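Local coordinates for peptidase M16 C-terminal domain-containing protein (Enterococcus faecalis, PDB 3D3Y), which is of unknown function but is related to the M16 family of metallopeptidases and may bind a metal ion, at residues 31-36 with 197-202; 80-85 with 309-314; 85-90 with 231-236. All coordinates share one frame; numbering follows the deposited sequence.

Contact 1 of 3, residues 31-36 with 197-202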
ATOM      1  N   PHE A  31      -3.352  11.791   5.689  1.00 32.50           N
ATOM      2  CA  PHE A  31      -2.345  12.164   6.700  1.00 32.64           C
ATOM      3  C   PHE A  31      -1.065  11.355   6.465  1.00 32.74           C
ATOM      4  O   PHE A  31      -1.093  10.138   6.354  1.00 32.81           O
ATOM      5  CB  PHE A  31      -2.841  11.904   8.122  1.00 33.49           C
ATOM      6  CG  PHE A  31      -4.052  12.715   8.520  1.00 33.11           C
ATOM      7  CD1 PHE A  31      -3.930  13.751   9.456  1.00 32.37           C
ATOM      8  CD2 PHE A  31      -5.305  12.437   7.972  1.00 31.30           C
ATOM      9  CE1 PHE A  31      -5.036  14.510   9.832  1.00 32.21           C
ATOM     10  CE2 PHE A  31      -6.416  13.164   8.359  1.00 34.06           C
ATOM     11  CZ  PHE A  31      -6.264  14.214   9.301  1.00 33.75           C
ATOM     12  N   ASN A  32       0.060  12.041   6.367  1.00 32.88           N
ATOM     13  CA  ASN A  32       1.302  11.411   5.941  1.00 32.62           C
ATOM     14  C   ASN A  32       2.307  11.561   7.069  1.00 32.68           C
ATOM     15  O   ASN A  32       2.475  12.668   7.597  1.00 32.88           O
ATOM     16  CB  ASN A  32       1.783  12.105   4.657  1.00 32.66           C
ATOM     17  CG  ASN A  32       2.936  11.369   3.952  1.00 35.03           C
ATOM     18  OD1 ASN A  32       4.024  11.153   4.523  1.00 31.49           O
ATOM     19  ND2 ASN A  32       2.699  11.001   2.699  1.00 33.55           N
ATOM     20  N   THR A  33       2.961  10.458   7.444  1.00 33.09           N
ATOM     21  CA  THR A  33       3.996  10.470   8.492  1.00 34.01           C
ATOM     22  C   THR A  33       5.121   9.502   8.123  1.00 34.11           C
ATOM     23  O   THR A  33       4.935   8.626   7.275  1.00 33.24           O
ATOM     24  CB  THR A  33       3.408  10.107   9.886  1.00 33.93           C
ATOM     25  OG1 THR A  33       4.311  10.546  10.912  1.00 36.62           O
ATOM     26  CG2 THR A  33       3.176   8.583  10.013  1.00 34.12           C
ATOM     27  N   ARG A  34       6.282   9.656   8.747  1.00 33.57           N
ATOM     28  CA  ARG A  34       7.353   8.648   8.617  1.00 34.82           C
ATOM     29  C   ARG A  34       6.885   7.275   9.136  1.00 33.56           C
ATOM     30  O   ARG A  34       6.232   7.185  10.179  1.00 33.28           O
ATOM     31  CB  ARG A  34       8.619   9.119   9.368  1.00 35.01           C
ATOM     32  CG  ARG A  34       9.857   8.224   9.203  1.00 38.06           C
ATOM     33  CD  ARG A  34      11.047   8.696  10.107  1.00 38.07           C
ATOM     34  NE  ARG A  34      10.796   8.316  11.503  1.00 46.71           N
ATOM     35  CZ  ARG A  34      10.931   7.075  11.985  1.00 49.74           C
ATOM     36  NH1 ARG A  34      11.342   6.084  11.202  1.00 51.65           N
ATOM     37  NH2 ARG A  34      10.666   6.818  13.263  1.00 52.49           N
ATOM     38  N   LEU A  35       7.209   6.208   8.411  1.00 33.33           N
ATOM     39  CA  LEU A  35       6.887   4.851   8.892  1.00 33.62           C
ATOM     40  C   LEU A  35       7.620   4.659  10.211  1.00 34.34           C
ATOM     41  O   LEU A  35       8.805   4.949  10.293  1.00 35.20           O
ATOM     42  CB  LEU A  35       7.333   3.810   7.886  1.00 32.73           C
ATOM     43  CG  LEU A  35       6.947   2.378   8.197  1.00 33.25           C
ATOM     44  CD1 LEU A  35       5.475   2.186   7.889  1.00 32.62           C
ATOM     45  CD2 LEU A  35       7.818   1.443   7.382  1.00 31.54           C
ATOM     46  N   ASN A  36       6.924   4.188  11.238  1.00 34.34           N
ATOM     47  CA  ASN A  36       7.464   4.266  12.621  1.00 34.55           C
ATOM     48  C   ASN A  36       6.824   3.167  13.462  1.00 34.63           C
ATOM     49  O   ASN A  36       5.632   3.190  13.728  1.00 33.73           O
ATOM     50  CB  ASN A  36       7.156   5.653  13.204  1.00 34.90           C
ATOM     51  CG  ASN A  36       7.717   5.868  14.614  1.00 37.04           C
ATOM     52  OD1 ASN A  36       8.178   4.947  15.268  1.00 36.65           O
ATOM     53  ND2 ASN A  36       7.668   7.111  15.076  1.00 40.16           N
ATOM     54  N   ALA A 197      -2.057  17.161  14.988  1.00 32.81           N
ATOM     55  CA  ALA A 197      -1.144  18.295  15.080  1.00 32.96           C
ATOM     56  C   ALA A 197       0.118  18.217  14.207  1.00 32.92           C
ATOM     57  O   ALA A 197       0.656  19.242  13.841  1.00 33.47           O
ATOM     58  CB  ALA A 197      -0.784  18.544  16.535  1.00 33.01           C
ATOM     59  N   GLU A 198       0.578  17.009  13.865  1.00 33.65           N
ATOM     60  CA  GLU A 198       1.933  16.811  13.290  1.00 34.01           C
ATOM     61  C   GLU A 198       2.037  16.301  11.829  1.00 33.37           C
ATOM     62  O   GLU A 198       3.028  16.572  11.148  1.00 33.92           O
ATOM     63  CB  GLU A 198       2.783  15.910  14.216  1.00 34.33           C
ATOM     64  CG  GLU A 198       2.726  16.328  15.690  1.00 36.68           C
ATOM     65  CD  GLU A 198       3.845  15.745  16.555  1.00 36.31           C
ATOM     66  OE1 GLU A 198       4.454  14.706  16.198  1.00 36.80           O
ATOM     67  OE2 GLU A 198       4.091  16.334  17.616  1.00 40.21           O
ATOM     68  N   ASP A 199       1.046  15.566  11.350  1.00 32.58           N
ATOM     69  CA  ASP A 199       1.186  14.916  10.049  1.00 33.04           C
ATOM     70  C   ASP A 199       1.069  15.953   8.933  1.00 32.88           C
ATOM     71  O   ASP A 199       0.366  16.966   9.086  1.00 32.27           O
ATOM     72  CB  ASP A 199       0.098  13.847   9.835  1.00 31.92           C
ATOM     73  CG  ASP A 199       0.416  12.477  10.487  1.00 33.97           C
ATOM     74  OD1 ASP A 199       1.227  12.353  11.455  1.00 33.67           O
ATOM     75  OD2 ASP A 199      -0.219  11.486  10.021  1.00 34.32           O
ATOM     76  N   GLN A 200       1.740  15.695   7.810  1.00 32.60           N
ATOM     77  CA  GLN A 200       1.468  16.444   6.582  1.00 32.99           C
ATOM     78  C   GLN A 200       0.110  15.978   6.071  1.00 32.90           C
ATOM     79  O   GLN A 200      -0.177  14.775   6.035  1.00 33.74           O
ATOM     80  CB  GLN A 200       2.565  16.237   5.532  1.00 31.80           C
ATOM     81  CG  GLN A 200       3.889  16.962   5.889  1.00 33.15           C
ATOM     82  CD  GLN A 200       4.483  16.437   7.196  1.00 34.47           C
ATOM     83  OE1 GLN A 200       4.690  15.226   7.361  1.00 34.55           O
ATOM     84  NE2 GLN A 200       4.753  17.344   8.132  1.00 34.51           N
ATOM     85  N   VAL A 201      -0.742  16.928   5.707  1.00 32.54           N
ATOM     86  CA  VAL A 201      -2.111  16.591   5.326  1.00 31.12           C
ATOM     87  C   VAL A 201      -2.327  17.087   3.905  1.00 31.48           C
ATOM     88  O   VAL A 201      -1.976  18.226   3.584  1.00 29.94           O
ATOM     89  CB  VAL A 201      -3.141  17.265   6.289  1.00 32.28           C
ATOM     90  CG1 VAL A 201      -4.585  16.903   5.883  1.00 29.23           C
ATOM     91  CG2 VAL A 201      -2.902  16.818   7.725  1.00 32.08           C
ATOM     92  N   ASP A 202      -2.872  16.225   3.054  1.00 30.52           N
ATOM     93  CA  ASP A 202      -3.229  16.635   1.695  1.00 31.48           C
ATOM     94  C   ASP A 202      -4.653  16.175   1.408  1.00 30.77           C
ATOM     95  O   ASP A 202      -5.049  15.053   1.736  1.00 31.41           O
ATOM     96  CB  ASP A 202      -2.215  16.111   0.657  1.00 31.12           C
ATOM     97  CG  ASP A 202      -0.903  16.855   0.721  1.00 33.61           C
ATOM     98  OD1 ASP A 202      -0.777  17.915   0.071  1.00 36.08           O
ATOM     99  OD2 ASP A 202       0.001  16.402   1.459  1.00 37.32           O
TER
HETATM  100  O   HOH W   1       5.616  12.513   6.295  1.00 27.28           O
HETATM  101  O   HOH W   2       3.797  13.020  11.670  1.00 29.50           O

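Contact 2 of 3, residues 80-85 with 309-314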
ATOM      1  N   SER A  80      -2.180   2.646   4.792  1.00 34.64           N
ATOM      2  CA  SER A  80      -1.271   1.904   3.928  1.00 35.32           C
ATOM      3  C   SER A  80       0.165   2.355   4.155  1.00 35.75           C
ATOM      4  O   SER A  80       0.428   3.314   4.883  1.00 35.62           O
ATOM      5  CB  SER A  80      -1.679   2.018   2.447  1.00 36.92           C
ATOM      6  OG  SER A  80      -1.814   3.368   2.084  1.00 35.34           O
ATOM      7  N   LYS A  81       1.101   1.640   3.547  1.00 35.42           N
ATOM      8  CA  LYS A  81       2.516   1.870   3.792  1.00 36.35           C
ATOM      9  C   LYS A  81       3.078   2.081   2.414  1.00 35.78           C
ATOM     10  O   LYS A  81       2.713   1.351   1.515  1.00 35.98           O
ATOM     11  CB  LYS A  81       3.087   0.594   4.431  1.00 36.14           C
ATOM     12  CG  LYS A  81       4.582   0.434   4.476  1.00 39.77           C
ATOM     13  CD  LYS A  81       4.886  -0.707   5.483  1.00 43.71           C
ATOM     14  CE  LYS A  81       6.188  -1.389   5.177  1.00 46.37           C
ATOM     15  NZ  LYS A  81       6.396  -2.604   6.040  1.00 44.72           N
ATOM     16  N   LYS A  82       3.972   3.043   2.250  1.00 35.04           N
ATOM     17  CA  LYS A  82       4.583   3.284   0.949  1.00 35.25           C
ATOM     18  C   LYS A  82       5.985   3.744   1.202  1.00 34.52           C
ATOM     19  O   LYS A  82       6.193   4.842   1.730  1.00 33.52           O
ATOM     20  CB  LYS A  82       3.842   4.375   0.163  1.00 36.48           C
ATOM     21  CG  LYS A  82       4.171   4.409  -1.365  1.00 39.31           C
ATOM     22  CD  LYS A  82       3.327   3.320  -2.031  1.00 44.58           C
ATOM     23  CE  LYS A  82       3.414   3.325  -3.516  1.00 47.09           C
ATOM     24  NZ  LYS A  82       2.688   2.088  -3.950  1.00 50.45           N
ATOM     25  N   GLY A  83       6.961   2.914   0.823  1.00 34.26           N
ATOM     26  CA  GLY A  83       8.350   3.291   1.044  1.00 33.76           C
ATOM     27  C   GLY A  83       8.562   3.532   2.528  1.00 34.21           C
ATOM     28  O   GLY A  83       8.213   2.674   3.360  1.00 35.35           O
ATOM     29  N   ASN A  84       9.145   4.677   2.858  1.00 34.13           N
ATOM     30  CA  ASN A  84       9.353   5.056   4.241  1.00 34.12           C
ATOM     31  C   ASN A  84       8.212   5.876   4.876  1.00 33.39           C
ATOM     32  O   ASN A  84       8.398   6.480   5.933  1.00 33.11           O
ATOM     33  CB  ASN A  84      10.666   5.813   4.386  1.00 35.07           C
ATOM     34  CG  ASN A  84      11.308   5.566   5.723  1.00 38.53           C
ATOM     35  OD1 ASN A  84      11.422   4.398   6.167  1.00 45.05           O
ATOM     36  ND2 ASN A  84      11.714   6.633   6.394  1.00 41.72           N
ATOM     37  N   GLN A  85       7.039   5.884   4.240  1.00 32.66           N
ATOM     38  CA  GLN A  85       5.866   6.658   4.722  1.00 31.46           C
ATOM     39  C   GLN A  85       4.743   5.722   5.136  1.00 31.84           C
ATOM     40  O   GLN A  85       4.641   4.586   4.656  1.00 30.98           O
ATOM     41  CB  GLN A  85       5.363   7.604   3.624  1.00 31.29           C
ATOM     42  CG  GLN A  85       6.317   8.743   3.325  1.00 30.55           C
ATOM     43  CD  GLN A  85       5.926   9.554   2.102  1.00 31.12           C
ATOM     44  OE1 GLN A  85       4.859   9.356   1.518  1.00 29.73           O
ATOM     45  NE2 GLN A  85       6.803  10.486   1.708  1.00 30.15           N
ATOM     46  N   ASP A 309       8.829  -4.141  -5.301  1.00 31.73           N
ATOM     47  CA  ASP A 309       8.440  -2.965  -4.576  1.00 31.08           C
ATOM     48  C   ASP A 309       9.467  -1.911  -4.972  1.00 31.25           C
ATOM     49  O   ASP A 309      10.651  -1.994  -4.601  1.00 30.87           O
ATOM     50  CB  ASP A 309       8.481  -3.267  -3.072  1.00 32.14           C
ATOM     51  CG  ASP A 309       8.142  -2.062  -2.195  1.00 33.29           C
ATOM     52  OD1 ASP A 309       8.379  -0.899  -2.583  1.00 32.93           O
ATOM     53  OD2 ASP A 309       7.661  -2.303  -1.059  1.00 38.77           O
ATOM     54  N   THR A 310       9.001  -0.931  -5.735  1.00 30.83           N
ATOM     55  CA  THR A 310       9.861   0.119  -6.300  1.00 30.94           C
ATOM     56  C   THR A 310       9.898   1.363  -5.403  1.00 30.66           C
ATOM     57  O   THR A 310      10.378   2.443  -5.821  1.00 30.20           O
ATOM     58  CB  THR A 310       9.381   0.508  -7.728  1.00 30.69           C
ATOM     59  OG1 THR A 310       8.039   0.990  -7.647  1.00 31.96           O
ATOM     60  CG2 THR A 310       9.363  -0.724  -8.630  1.00 31.13           C
ATOM     61  N   PHE A 311       9.376   1.231  -4.183  1.00 30.57           N
ATOM     62  CA  PHE A 311       9.577   2.243  -3.144  1.00 31.20           C
ATOM     63  C   PHE A 311      10.557   1.800  -2.025  1.00 30.84           C
ATOM     64  O   PHE A 311      11.138   2.642  -1.325  1.00 30.22           O
ATOM     65  CB  PHE A 311       8.209   2.741  -2.619  1.00 33.01           C
ATOM     66  CG  PHE A 311       7.399   3.486  -3.690  1.00 33.40           C
ATOM     67  CD1 PHE A 311       7.289   4.868  -3.659  1.00 37.01           C
ATOM     68  CD2 PHE A 311       6.822   2.802  -4.756  1.00 36.41           C
ATOM     69  CE1 PHE A 311       6.571   5.553  -4.665  1.00 37.41           C
ATOM     70  CE2 PHE A 311       6.133   3.487  -5.779  1.00 33.55           C
ATOM     71  CZ  PHE A 311       5.998   4.844  -5.714  1.00 34.78           C
ATOM     72  N   ARG A 312      10.776   0.494  -1.897  1.00 30.73           N
ATOM     73  CA  ARG A 312      11.723  -0.029  -0.905  1.00 31.04           C
ATOM     74  C   ARG A 312      12.881  -0.803  -1.552  1.00 31.07           C
ATOM     75  O   ARG A 312      13.696  -1.374  -0.836  1.00 31.82           O
ATOM     76  CB  ARG A 312      11.014  -0.894   0.174  1.00 30.41           C
ATOM     77  CG  ARG A 312       9.998  -0.138   1.011  1.00 30.28           C
ATOM     78  CD  ARG A 312       9.405  -0.988   2.129  1.00 30.65           C
ATOM     79  NE  ARG A 312       8.616  -2.111   1.649  1.00 36.40           N
ATOM     80  CZ  ARG A 312       8.208  -3.101   2.439  1.00 37.76           C
ATOM     81  NH1 ARG A 312       8.536  -3.094   3.732  1.00 38.46           N
ATOM     82  NH2 ARG A 312       7.482  -4.079   1.945  1.00 36.46           N
ATOM     83  N   GLY A 313      12.936  -0.835  -2.890  1.00 31.70           N
ATOM     84  CA  GLY A 313      14.093  -1.380  -3.650  1.00 31.86           C
ATOM     85  C   GLY A 313      14.422  -2.863  -3.467  1.00 32.16           C
ATOM     86  O   GLY A 313      15.590  -3.247  -3.348  1.00 32.50           O
ATOM     87  N   PHE A 314      13.395  -3.691  -3.514  1.00 33.29           N
ATOM     88  CA  PHE A 314      13.552  -5.111  -3.325  1.00 33.94           C
ATOM     89  C   PHE A 314      12.498  -5.873  -4.105  1.00 34.91           C
ATOM     90  O   PHE A 314      11.517  -5.306  -4.607  1.00 34.50           O
ATOM     91  CB  PHE A 314      13.615  -5.477  -1.831  1.00 33.61           C
ATOM     92  CG  PHE A 314      12.275  -5.689  -1.172  1.00 34.55           C
ATOM     93  CD1 PHE A 314      11.933  -6.945  -0.701  1.00 34.85           C
ATOM     94  CD2 PHE A 314      11.375  -4.634  -0.968  1.00 34.67           C
ATOM     95  CE1 PHE A 314      10.702  -7.173  -0.070  1.00 34.15           C
ATOM     96  CE2 PHE A 314      10.134  -4.854  -0.340  1.00 35.98           C
ATOM     97  CZ  PHE A 314       9.797  -6.121   0.101  1.00 35.13           C
TER
HETATM   98  O   HOH W   3       6.416   0.199  -0.386  1.00 28.98           O

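Contact 3 of 3, residues 85-90 with 231-236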
ATOM      1  N   GLN A  85       7.039   5.884   4.240  1.00 32.66           N
ATOM      2  CA  GLN A  85       5.866   6.658   4.722  1.00 31.46           C
ATOM      3  C   GLN A  85       4.743   5.722   5.136  1.00 31.84           C
ATOM      4  O   GLN A  85       4.641   4.586   4.656  1.00 30.98           O
ATOM      5  CB  GLN A  85       5.363   7.604   3.624  1.00 31.29           C
ATOM      6  CG  GLN A  85       6.317   8.743   3.325  1.00 30.55           C
ATOM      7  CD  GLN A  85       5.926   9.554   2.102  1.00 31.12           C
ATOM      8  OE1 GLN A  85       4.859   9.356   1.518  1.00 29.73           O
ATOM      9  NE2 GLN A  85       6.803  10.486   1.708  1.00 30.15           N
ATOM     10  N   HIS A  86       3.916   6.188   6.062  1.00 31.90           N
ATOM     11  CA  HIS A  86       2.724   5.451   6.443  1.00 31.96           C
ATOM     12  C   HIS A  86       1.579   6.463   6.272  1.00 32.03           C
ATOM     13  O   HIS A  86       1.677   7.641   6.712  1.00 32.49           O
ATOM     14  CB  HIS A  86       2.831   4.913   7.895  1.00 31.78           C
ATOM     15  CG  HIS A  86       1.761   3.921   8.251  1.00 30.14           C
ATOM     16  ND1 HIS A  86       0.561   4.290   8.819  1.00 31.53           N
ATOM     17  CD2 HIS A  86       1.703   2.578   8.088  1.00 32.20           C
ATOM     18  CE1 HIS A  86      -0.191   3.214   9.000  1.00 32.50           C
ATOM     19  NE2 HIS A  86       0.481   2.158   8.562  1.00 31.94           N
ATOM     20  N   TRP A  87       0.536   6.027   5.573  1.00 31.64           N
ATOM     21  CA  TRP A  87      -0.540   6.908   5.151  1.00 31.83           C
ATOM     22  C   TRP A  87      -1.825   6.530   5.905  1.00 32.50           C
ATOM     23  O   TRP A  87      -2.163   5.361   6.008  1.00 33.38           O
ATOM     24  CB  TRP A  87      -0.784   6.730   3.631  1.00 31.44           C
ATOM     25  CG  TRP A  87       0.377   7.066   2.674  1.00 30.61           C
ATOM     26  CD1 TRP A  87       1.562   7.713   2.966  1.00 31.80           C
ATOM     27  CD2 TRP A  87       0.382   6.838   1.263  1.00 30.53           C
ATOM     28  NE1 TRP A  87       2.325   7.856   1.798  1.00 29.77           N
ATOM     29  CE2 TRP A  87       1.612   7.331   0.749  1.00 32.23           C
ATOM     30  CE3 TRP A  87      -0.550   6.258   0.370  1.00 32.26           C
ATOM     31  CZ2 TRP A  87       1.938   7.261  -0.617  1.00 32.64           C
ATOM     32  CZ3 TRP A  87      -0.216   6.181  -1.007  1.00 31.75           C
ATOM     33  CH2 TRP A  87       1.023   6.677  -1.476  1.00 31.06           C
ATOM     34  N   PHE A  88      -2.566   7.536   6.370  1.00 32.61           N
ATOM     35  CA  PHE A  88      -3.855   7.357   7.052  1.00 31.89           C
ATOM     36  C   PHE A  88      -4.848   8.071   6.141  1.00 32.01           C
ATOM     37  O   PHE A  88      -4.722   9.270   5.895  1.00 31.86           O
ATOM     38  CB  PHE A  88      -3.779   7.983   8.429  1.00 31.58           C
ATOM     39  CG  PHE A  88      -5.039   7.892   9.252  1.00 32.23           C
ATOM     40  CD1 PHE A  88      -5.108   6.992  10.321  1.00 32.12           C
ATOM     41  CD2 PHE A  88      -6.124   8.763   9.024  1.00 32.27           C
ATOM     42  CE1 PHE A  88      -6.238   6.952  11.144  1.00 30.79           C
ATOM     43  CE2 PHE A  88      -7.282   8.724   9.828  1.00 32.39           C
ATOM     44  CZ  PHE A  88      -7.342   7.796  10.895  1.00 30.87           C
ATOM     45  N   ASN A  89      -5.810   7.313   5.620  1.00 31.16           N
ATOM     46  CA  ASN A  89      -6.582   7.733   4.443  1.00 32.61           C
ATOM     47  C   ASN A  89      -8.077   7.786   4.709  1.00 32.80           C
ATOM     48  O   ASN A  89      -8.695   6.750   4.947  1.00 32.91           O
ATOM     49  CB  ASN A  89      -6.371   6.696   3.326  1.00 32.52           C
ATOM     50  CG  ASN A  89      -4.904   6.381   3.072  1.00 34.96           C
ATOM     51  OD1 ASN A  89      -4.119   7.281   2.820  1.00 40.11           O
ATOM     52  ND2 ASN A  89      -4.538   5.093   3.118  1.00 37.28           N
ATOM     53  N   ILE A  90      -8.665   8.974   4.636  1.00 32.50           N
ATOM     54  CA  ILE A  90     -10.114   9.102   4.834  1.00 31.24           C
ATOM     55  C   ILE A  90     -10.688   9.388   3.468  1.00 32.75           C
ATOM     56  O   ILE A  90     -10.290  10.352   2.800  1.00 32.53           O
ATOM     57  CB  ILE A  90     -10.454  10.262   5.782  1.00 32.53           C
ATOM     58  CG1 ILE A  90      -9.813  10.030   7.163  1.00 30.76           C
ATOM     59  CG2 ILE A  90     -11.978  10.465   5.903  1.00 27.79           C
ATOM     60  CD1 ILE A  90      -9.875  11.297   8.058  1.00 32.05           C
ATOM     61  N   ALA A 231       8.299  13.051   5.310  1.00 34.97           N
ATOM     62  CA  ALA A 231       9.325  11.992   5.362  1.00 36.39           C
ATOM     63  C   ALA A 231       9.797  11.624   3.936  1.00 36.78           C
ATOM     64  O   ALA A 231       9.008  11.693   2.978  1.00 35.70           O
ATOM     65  CB  ALA A 231       8.766  10.743   6.056  1.00 35.12           C
ATOM     66  N   ALA A 232      11.060  11.207   3.805  1.00 37.65           N
ATOM     67  CA  ALA A 232      11.569  10.698   2.532  1.00 38.65           C
ATOM     68  C   ALA A 232      10.699   9.530   2.095  1.00 39.33           C
ATOM     69  O   ALA A 232      10.322   8.693   2.913  1.00 40.21           O
ATOM     70  CB  ALA A 232      12.992  10.274   2.661  1.00 39.53           C
ATOM     71  N   ILE A 233      10.326   9.486   0.824  1.00 38.57           N
ATOM     72  CA  ILE A 233       9.437   8.411   0.417  1.00 38.81           C
ATOM     73  C   ILE A 233      10.168   7.055   0.302  1.00 38.18           C
ATOM     74  O   ILE A 233       9.634   6.024   0.725  1.00 40.09           O
ATOM     75  CB  ILE A 233       8.602   8.731  -0.855  1.00 38.38           C
ATOM     76  CG1 ILE A 233       7.695   7.525  -1.155  1.00 41.22           C
ATOM     77  CG2 ILE A 233       9.485   9.060  -2.038  1.00 39.35           C
ATOM     78  CD1 ILE A 233       6.228   7.776  -1.247  1.00 35.18           C
ATOM     79  N   PHE A 234      11.367   7.056  -0.262  1.00 35.80           N
ATOM     80  CA  PHE A 234      12.024   5.807  -0.594  1.00 34.66           C
ATOM     81  C   PHE A 234      12.706   5.250   0.642  1.00 34.72           C
ATOM     82  O   PHE A 234      13.148   6.015   1.522  1.00 33.88           O
ATOM     83  CB  PHE A 234      13.048   5.984  -1.727  1.00 33.77           C
ATOM     84  CG  PHE A 234      12.436   6.363  -3.052  1.00 33.61           C
ATOM     85  CD1 PHE A 234      11.261   5.767  -3.503  1.00 31.52           C
ATOM     86  CD2 PHE A 234      13.048   7.316  -3.855  1.00 35.56           C
ATOM     87  CE1 PHE A 234      10.687   6.120  -4.753  1.00 32.40           C
ATOM     88  CE2 PHE A 234      12.486   7.674  -5.116  1.00 36.11           C
ATOM     89  CZ  PHE A 234      11.304   7.063  -5.553  1.00 31.45           C
ATOM     90  N   TYR A 235      12.788   3.925   0.714  1.00 34.41           N
ATOM     91  CA  TYR A 235      13.640   3.293   1.726  1.00 35.14           C
ATOM     92  C   TYR A 235      14.753   2.535   1.008  1.00 35.50           C
ATOM     93  O   TYR A 235      14.508   1.839   0.022  1.00 34.05           O
ATOM     94  CB  TYR A 235      12.860   2.335   2.633  1.00 35.34           C
ATOM     95  CG  TYR A 235      13.750   1.484   3.535  1.00 36.78           C
ATOM     96  CD1 TYR A 235      14.121   1.926   4.820  1.00 36.97           C
ATOM     97  CD2 TYR A 235      14.238   0.250   3.095  1.00 36.98           C
ATOM     98  CE1 TYR A 235      14.943   1.145   5.655  1.00 36.68           C
ATOM     99  CE2 TYR A 235      15.063  -0.540   3.922  1.00 36.97           C
ATOM    100  CZ  TYR A 235      15.406  -0.090   5.188  1.00 37.80           C
ATOM    101  OH  TYR A 235      16.206  -0.901   5.967  1.00 38.14           O
ATOM    102  N   ASN A 236      15.963   2.672   1.546  1.00 36.12           N
ATOM    103  CA  ASN A 236      17.143   1.976   1.059  1.00 38.18           C
ATOM    104  C   ASN A 236      17.958   1.417   2.245  1.00 37.98           C
ATOM    105  O   ASN A 236      17.891   1.930   3.373  1.00 37.62           O
ATOM    106  CB  ASN A 236      17.991   2.957   0.215  1.00 40.24           C
ATOM    107  CG  ASN A 236      19.261   2.329  -0.309  1.00 44.83           C
ATOM    108  OD1 ASN A 236      19.209   1.400  -1.133  1.00 51.17           O
ATOM    109  ND2 ASN A 236      20.422   2.814   0.178  1.00 48.30           N
TER

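Contact 1 of 3, residues 31-36 with 197-202
Asp-199, the first residue past the end of helix 185-198, spreads its carboxylate across Phe-31 and Thr-33 of strand 31-34. Its chi1 of -82° sets CG beside the backbone N. Turned by chi2, OD2 of Asp-199 faces Phe-31 CB at 3.3 Å. OD1 lies 3.5 Å from Thr-33 CB. The CB of Asp-199 meets the Phe-31 ring at its edge, and Asn-32 O at 3.5 Å. OD1 also takes a bond from a water that is itself hydrogen-bonded to Thr-33 OG1, and OD2 forms a salt bridge with Arg-43 of helix 40-52, so the buried carboxylate has a partner on each oxygen. Gln-200 then enters the sheet as the hydrogen-bonded antiparallel partner of Asn-32: Asn-32 N donates to Gln-200 O at 2.8 Å, and Gln-200 N returns a bond to Asn-32 O at 3.1 Å. Here strand 200-207, arriving straight from a helix, is inserted between strands 12-18 and 24-34 of the mixed six-stranded sheet. On the sheet face shared by Asn-32 and Gln-200, one water donates both to Asn-32 OD1 and to Gln-200 OE1, while Asn-32 ND2 reaches Tyr-376 and Gln-200 NE2 reaches the carbonyl of Glu-227. Val-201 forms the next, non-hydrogen-bonded pair with Phe-31, CA to CA 4.6 Å; their side chains lie side by side and point the same way, with Val-201 CG2 3.7 Å from Phe-31 CD1.

Contact 2 of 3, residues 80-85 with 309-314
Lys-82 lays its chain obliquely over one face of the Phe-311 ring. CE stands over the middle of the ring, 3.6 Å from the ring centroid and 14° off the normal, a CH-pi contact. The ammonium lies further out: NZ is 4.6 Å from the same centroid and 29° off the normal, an off-centre cation-pi contact. A bend at chi2 turns CD of Lys-82 aside, and CG stays close to the ring at CD1. Lys-81, extended beyond CG, crosses the Arg-312 side chain at about a right angle and sets CE over one face of the guanidinium. Its NZ lies 3.2 Å from Arg-312 NH1, two donors of like charge. The repulsion is probably eased by acceptors nearby: NZ donates to the carbonyl of Ile-171, NH1 and NH2 donate to Gln-169 and Gln-159, and NE makes a salt bridge to Asp-309 OD2 of 2.9 Å, with an N-H...O angle of 172°. Asp-309 OD1 accepts from Phe-311 N, an Asx turn, which a second bond from Arg-312 N completes as an Asx motif. Between these pairs Gly-83, in a type II' turn from Lys-82 to Gln-85, packs its CA 3.7 Å from Phe-311 CB and 3.8 Å from Arg-312 CG. A water accepts from Gly-83 N and donates to Asp-309 OD2. The contact joins the hairpin of strands 74-82 and 85-95, at one edge of the six-stranded sheet, to the loop between strands 303-309 and 314-321 of the five-stranded sheet, with helix 368-380 also touching Phe-311.

Contact 3 of 3, residues 85-90 with 231-236
The flat side-chain amide of Gln-85 meets Ala-231 at its edge and Ile-233 over one face. At the edge, NE2 donates to Ala-231 O at 2.8 Å, the acceptor lying close to the amide plane while the donor is tilted 33° from the carbonyl plane. Over the face, Ile-233 CD1 lies 3.5 Å from Gln-85 OE1 and Ile-233 CB 3.6 Å from Gln-85 NE2. Its chi1 of -179° puts CG1, anti to the backbone N, above the same face. The indole of Trp-87 approaches the amide from the other end: Gln-85 CD lies in the indole plane at the ring edge, and NE1 donates to a lone pair of Gln-85 OE1 at 3.0 Å with an N-H...O angle of 170°. Ile-233 CD1 also comes to the indole edge, near its plane, 4.4 Å from Trp-87 CZ2, and the Tyr-376 ring meets the indole edge-to-face. OE1 accepts from Asn-32 ND2 as well as from the indole, so bonds at both ends of the amide fix its flip. Ala-231 adds a looser apolar touch, its CB 4.2 Å from Gln-85 CG. In fold terms, a strand of the six-stranded sheet is joined, by one side-chain amide to a backbone carbonyl and by apolar packing, to the irregular connection that leads to strand 244-251 of the five-stranded sheet, consistent with the paired alpha/beta domains of M16 peptidases and their relatives.

All three contacts involve the six-stranded sheet, but at different depths. Contact 1 lies within it and is buried, relying on backbone pairing between strands. Contact 2 is also largely buried, yet sits where that sheet meets the loop of the second sheet, and works through charged chains laid over flat groups and a bridging water. Contact 3 is only partly buried and depends on one hydrogen bond from a side-chain amide to a loop carbonyl, with apolar packing. Gln-85 belongs to contacts 2 and 3 and also bonds to contact 1, linking all three. Strands 24-34 and 85-95 are neighbours in the sheet; the centres of contacts 1 and 3 are about 8 Å apart.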